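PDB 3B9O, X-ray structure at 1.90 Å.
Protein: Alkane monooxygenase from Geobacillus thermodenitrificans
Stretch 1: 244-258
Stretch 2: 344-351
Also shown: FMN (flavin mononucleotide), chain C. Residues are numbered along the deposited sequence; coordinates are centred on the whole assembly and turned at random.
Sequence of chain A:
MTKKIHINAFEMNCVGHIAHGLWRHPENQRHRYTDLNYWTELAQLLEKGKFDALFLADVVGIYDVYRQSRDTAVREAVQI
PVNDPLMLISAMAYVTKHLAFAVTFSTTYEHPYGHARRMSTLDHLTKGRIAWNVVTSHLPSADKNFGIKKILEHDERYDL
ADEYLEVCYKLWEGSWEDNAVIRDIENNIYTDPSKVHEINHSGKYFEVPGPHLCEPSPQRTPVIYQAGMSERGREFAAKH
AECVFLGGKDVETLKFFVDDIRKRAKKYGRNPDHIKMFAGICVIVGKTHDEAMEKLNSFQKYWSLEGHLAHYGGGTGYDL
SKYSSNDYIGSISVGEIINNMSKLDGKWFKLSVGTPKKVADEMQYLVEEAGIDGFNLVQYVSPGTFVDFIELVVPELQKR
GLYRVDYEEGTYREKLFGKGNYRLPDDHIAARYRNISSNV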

# COMPACT_ATOMS: atom_id res chain seq x y z
N VAL A 244 -6.47 5.77 1.66
CA VAL A 244 -6.19 5.17 2.96
C VAL A 244 -6.48 3.68 2.89
O VAL A 244 -7.52 3.28 2.42
N PHE A 245 -5.51 2.87 3.32
CA PHE A 245 -5.67 1.41 3.40
C PHE A 245 -6.05 1.10 4.88
O PHE A 245 -5.21 1.14 5.77
N LEU A 246 -7.32 0.81 5.10
CA LEU A 246 -7.90 0.56 6.41
C LEU A 246 -7.88 -0.91 6.79
O LEU A 246 -8.00 -1.80 5.93
N GLY A 247 -7.72 -1.15 8.08
CA GLY A 247 -7.97 -2.47 8.66
C GLY A 247 -9.45 -2.59 8.98
O GLY A 247 -10.13 -1.59 9.20
N GLY A 248 -9.96 -3.83 9.00
CA GLY A 248 -11.37 -4.07 9.32
C GLY A 248 -12.01 -4.99 8.31
O GLY A 248 -11.67 -4.95 7.12
N LYS A 249 -12.91 -5.84 8.80
CA LYS A 249 -13.50 -6.92 7.99
C LYS A 249 -15.01 -6.90 7.90
O LYS A 249 -15.61 -7.82 7.33
N ASP A 250 -15.64 -5.87 8.47
CA ASP A 250 -17.10 -5.75 8.41
C ASP A 250 -17.57 -4.30 8.26
O ASP A 250 -16.78 -3.38 8.39
N VAL A 251 -18.86 -4.11 8.02
CA VAL A 251 -19.36 -2.76 7.73
C VAL A 251 -19.17 -1.84 8.93
O VAL A 251 -18.65 -0.71 8.79
N GLU A 252 -19.57 -2.32 10.12
CA GLU A 252 -19.57 -1.46 11.29
C GLU A 252 -18.18 -0.87 11.54
O GLU A 252 -18.06 0.33 11.82
N THR A 253 -17.14 -1.71 11.43
CA THR A 253 -15.74 -1.32 11.74
C THR A 253 -15.21 -0.37 10.68
O THR A 253 -14.72 0.73 10.99
N LEU A 254 -15.33 -0.79 9.43
CA LEU A 254 -14.87 0.03 8.30
C LEU A 254 -15.59 1.36 8.21
O LEU A 254 -14.95 2.40 7.95
N LYS A 255 -16.90 1.37 8.48
CA LYS A 255 -17.67 2.61 8.41
C LYS A 255 -17.23 3.62 9.46
O LYS A 255 -17.13 4.83 9.19
N PHE A 256 -16.95 3.09 10.66
CA PHE A 256 -16.46 3.88 11.77
C PHE A 256 -15.16 4.57 11.39
O PHE A 256 -14.97 5.76 11.67
N PHE A 257 -14.26 3.81 10.78
CA PHE A 257 -12.94 4.35 10.45
C PHE A 257 -12.99 5.34 9.29
O PHE A 257 -12.31 6.35 9.32
N VAL A 258 -13.84 5.04 8.30
CA VAL A 258 -14.05 5.92 7.14
C VAL A 258 -14.54 7.27 7.69
O VAL A 258 -13.98 8.32 7.38
N LEU A 344 -8.40 -19.33 8.26
CA LEU A 344 -8.19 -18.45 7.08
C LEU A 344 -8.88 -17.08 7.14
O LEU A 344 -8.41 -16.13 6.50
N ASP A 345 -10.00 -17.00 7.85
CA ASP A 345 -10.73 -15.73 8.00
C ASP A 345 -10.49 -15.03 9.35
O ASP A 345 -11.27 -14.17 9.76
N GLY A 346 -9.40 -15.39 10.02
CA GLY A 346 -9.07 -14.79 11.31
C GLY A 346 -8.28 -13.48 11.22
O GLY A 346 -8.04 -12.83 12.25
N LYS A 347 -7.89 -13.10 10.00
CA LYS A 347 -7.08 -11.89 9.77
C LYS A 347 -7.96 -10.63 9.82
O LYS A 347 -9.18 -10.74 9.95
N TRP A 348 -7.36 -9.44 9.73
CA TRP A 348 -8.16 -8.22 9.83
C TRP A 348 -8.77 -7.73 8.49
O TRP A 348 -9.14 -6.55 8.36
N PHE A 349 -8.87 -8.65 7.52
CA PHE A 349 -9.53 -8.44 6.22
C PHE A 349 -10.73 -9.36 6.04
O PHE A 349 -10.74 -10.51 6.48
N LYS A 350 -11.74 -8.85 5.37
CA LYS A 350 -12.85 -9.66 4.89
C LYS A 350 -12.36 -10.88 4.06
O LYS A 350 -11.51 -10.76 3.16
N LEU A 351 -12.91 -12.05 4.37
CA LEU A 351 -12.79 -13.22 3.50
C LEU A 351 -14.09 -13.49 2.76
O LEU A 351 -15.13 -13.76 3.39

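What polar bonds tie the two stretches together most strongly? The side chain of Lys 249 points toward the second stretch and ends among backbone carbonyls rather than acids. With chi1 at p, chi2 at t and chi3 at p, it brings its ammonium group to two acceptors: Lys 249 NZ donates to Lys 347 O at 2.7 Å and to Asp 345 O at 2.4 Å. The second bond is very short, and Asp 345 is poorly ordered, so that length deserves caution. The backbone adds a third bond, from Gly 248 N to Trp 348 O at 2.9 Å, with an N-H...acceptor angle of 150°.

What lies beside the carbonyl of Gly 248? Gly 248 O lies 3.2 Å from Trp 348 O, but both are acceptors and no bond joins them. A water links this carbonyl to Lys 350, two residues past Trp 348: the water oxygen lies 2.7 Å from Gly 248 O, a hydrogen-bonding distance, and accepts from Lys 350 N at 2.9 Å. Beside this bridge, Lys 249 CB packs 3.4 Å from Lys 350 N, while the Lys 350 side chain, chi1 t and chi2 p, sets off sideways.

Why do two glycines face Trp 348? The indole, with chi1 off the wells at -147°, lies against the backbone, and its face receives both alpha carbons. Gly 247 CA sits 4.1 Å from the centroid of the six-membered ring and Gly 248 CA 3.8 Å from that of the five-membered ring, both CH-pi contacts. A CB on Gly 247 would come within 2.4 Å of Trp 348 CE3, a clash. At Gly 248 the backbone angles themselves call for glycine, and a CB would also be crowded by Leu 254 CD2.

What does the helix contribute to the packing? Thr 253 (chi1 m) and Phe 257 (chi1 m) both point toward the second stretch: Thr 253 CG2 and Phe 257 CE1 each lie 4.3 Å from Trp 348 CZ2. Asp 250, chi1 p, caps the helix by accepting from Thr 253 N at its OD2, 3.0 Å away; Thr 253 OG1 donates to the same Asp 250 OD2, also at 3.0 Å.

Where does the contact meet the flavin? Phe 245 (chi1 t) and Phe 349 (chi1 m) meet rim to rim, their planes only 6° apart, with Phe 245 CE2 3.6 Å from Phe 349 CE1. FMN C7M lies over one face of the Phe 245 ring and at the edge of the Phe 349 ring, so the aromatic pair borders the cofactor.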

# COMPACT_ATOMS: atom_id res chain seq x y z
CB VAL A 244 -7.01 5.86 4.11
CG1 VAL A 244 -6.59 5.34 5.46
CG2 VAL A 244 -6.86 7.37 4.04
CB PHE A 245 -4.34 0.75 2.95
CG PHE A 245 -4.33 -0.79 2.92
CD1 PHE A 245 -3.09 -1.46 2.84
CD2 PHE A 245 -5.51 -1.56 3.00
CE1 PHE A 245 -3.04 -2.88 2.81
CE2 PHE A 245 -5.47 -3.00 2.96
CZ PHE A 245 -4.23 -3.65 2.88
CB LEU A 246 -9.35 0.96 6.36
CG LEU A 246 -9.97 2.31 6.75
CD1 LEU A 246 -8.99 3.36 7.06
CD2 LEU A 246 -11.01 2.70 5.71
CB LYS A 249 -13.07 -8.31 8.49
CG LYS A 249 -13.18 -8.51 9.98
CD LYS A 249 -13.14 -9.99 10.44
CE LYS A 249 -12.22 -10.90 9.65
NZ LYS A 249 -11.58 -11.90 10.60
CB ASP A 250 -17.77 -6.41 9.65
CG ASP A 250 -17.25 -5.86 10.96
OD1 ASP A 250 -16.81 -6.67 11.82
OD2 ASP A 250 -17.28 -4.65 11.18
CB VAL A 251 -20.86 -2.74 7.30
CG1 VAL A 251 -21.44 -1.33 7.43
CG2 VAL A 251 -21.05 -3.29 5.89
CB GLU A 252 -20.10 -2.21 12.54
CG GLU A 252 -21.40 -3.09 12.35
CD GLU A 252 -21.09 -4.54 11.89
OE1 GLU A 252 -21.13 -4.80 10.63
OE2 GLU A 252 -20.79 -5.41 12.79
CB THR A 253 -14.80 -2.57 11.83
OG1 THR A 253 -15.22 -3.40 12.90
CG2 THR A 253 -13.35 -2.16 12.11
CB LEU A 254 -14.95 -0.78 7.00
CG LEU A 254 -13.92 -1.92 6.85
CD1 LEU A 254 -14.29 -2.83 5.65
CD2 LEU A 254 -12.49 -1.36 6.72
CB LYS A 255 -19.15 2.33 8.55
CG LYS A 255 -20.03 3.55 8.33
CD LYS A 255 -21.49 3.11 8.22
CE LYS A 255 -22.39 4.18 8.73
NZ LYS A 255 -21.91 5.54 8.29
CB PHE A 256 -16.24 3.03 13.04
CG PHE A 256 -15.57 3.82 14.17
CD1 PHE A 256 -16.34 4.62 15.03
CD2 PHE A 256 -14.18 3.80 14.32
CE1 PHE A 256 -15.74 5.38 16.06
CE2 PHE A 256 -13.57 4.55 15.33
CZ PHE A 256 -14.35 5.35 16.20
CB PHE A 257 -11.89 3.23 10.26
CG PHE A 257 -11.54 2.54 11.56
CD1 PHE A 257 -11.81 1.19 11.75
CD2 PHE A 257 -10.98 3.27 12.61
CE1 PHE A 257 -11.50 0.56 12.95
CE2 PHE A 257 -10.67 2.65 13.82
CZ PHE A 257 -10.93 1.30 13.98
CB VAL A 258 -15.09 5.31 6.14
CG1 VAL A 258 -15.59 6.33 5.13
CG2 VAL A 258 -14.49 4.11 5.38
CB LEU A 344 -8.59 -19.13 5.77
CG LEU A 344 -7.90 -20.37 5.22
CD1 LEU A 344 -7.63 -20.20 3.74
CD2 LEU A 344 -6.62 -20.67 5.95
CB ASP A 345 -12.23 -15.92 7.73
CG ASP A 345 -12.95 -16.73 8.81
OD1 ASP A 345 -12.33 -17.61 9.47
OD2 ASP A 345 -14.16 -16.48 8.98
CB LYS A 347 -6.33 -12.01 8.44
CG LYS A 347 -5.24 -13.08 8.43
CD LYS A 347 -3.85 -12.51 8.71
CE LYS A 347 -2.85 -13.59 9.16
NZ LYS A 347 -1.46 -13.05 9.46
CB TRP A 348 -7.42 -7.10 10.59
CG TRP A 348 -8.37 -6.18 11.42
CD1 TRP A 348 -9.67 -6.47 11.82
CD2 TRP A 348 -8.07 -4.87 11.96
NE1 TRP A 348 -10.19 -5.41 12.55
CE2 TRP A 348 -9.24 -4.42 12.66
CE3 TRP A 348 -6.94 -4.03 11.91
CZ2 TRP A 348 -9.30 -3.17 13.30
CZ3 TRP A 348 -7.01 -2.78 12.55
CH2 TRP A 348 -8.18 -2.37 13.24
CB PHE A 349 -8.54 -8.72 5.07
CG PHE A 349 -7.29 -7.90 5.15
CD1 PHE A 349 -7.35 -6.49 5.23
CD2 PHE A 349 -6.04 -8.51 5.16
CE1 PHE A 349 -6.18 -5.70 5.31
CE2 PHE A 349 -4.86 -7.72 5.23
CZ PHE A 349 -4.94 -6.31 5.30
CB LYS A 350 -13.83 -8.79 4.08
CG LYS A 350 -14.95 -9.52 3.35
CD LYS A 350 -16.03 -9.91 4.30
CE LYS A 350 -17.29 -10.40 3.60
NZ LYS A 350 -18.36 -10.52 4.67
CB LEU A 351 -12.35 -14.46 4.29
CG LEU A 351 -12.31 -15.76 3.47
CD1 LEU A 351 -11.46 -15.63 2.19
CD2 LEU A 351 -11.87 -16.96 4.33
N1 FMN C . 3.74 -1.40 7.90
C2 FMN C . 4.86 -1.64 7.18
O2 FMN C . 5.98 -1.40 7.71
N3 FMN C . 4.72 -2.12 5.90
C4 FMN C . 3.48 -2.35 5.35
O4 FMN C . 3.38 -2.78 4.18
C4A FMN C . 2.32 -2.10 6.10
N5 FMN C . 1.06 -2.31 5.61
C5A FMN C . -0.03 -2.06 6.40
C6 FMN C . -1.34 -2.28 5.94
C7 FMN C . -2.45 -2.00 6.76
C7M FMN C . -3.87 -2.23 6.28
C8 FMN C . -2.26 -1.51 8.05
C8M FMN C . -3.44 -1.22 8.94
C9 FMN C . -0.96 -1.30 8.52
C9A FMN C . 0.16 -1.57 7.71
N10 FMN C . 1.42 -1.37 8.18
C10 FMN C . 2.49 -1.63 7.40
C1' FMN C . 1.67 -0.85 9.54
C2' FMN C . 1.90 0.67 9.49
O2' FMN C . 1.87 1.14 8.14
C3' FMN C . 3.21 1.16 10.13
O3' FMN C . 4.36 0.40 9.73
C4' FMN C . 3.09 1.37 11.66
O4' FMN C . 4.13 0.70 12.37
C5' FMN C . 1.74 0.95 12.26
O5' FMN C . 0.94 2.12 12.22
P FMN C . -0.21 2.44 13.30
O1P FMN C . 0.39 2.02 14.63
O2P FMN C . -0.41 3.92 13.11
O3P FMN C . -1.39 1.56 12.95
O HOH W 1 -12.13 -6.06 4.73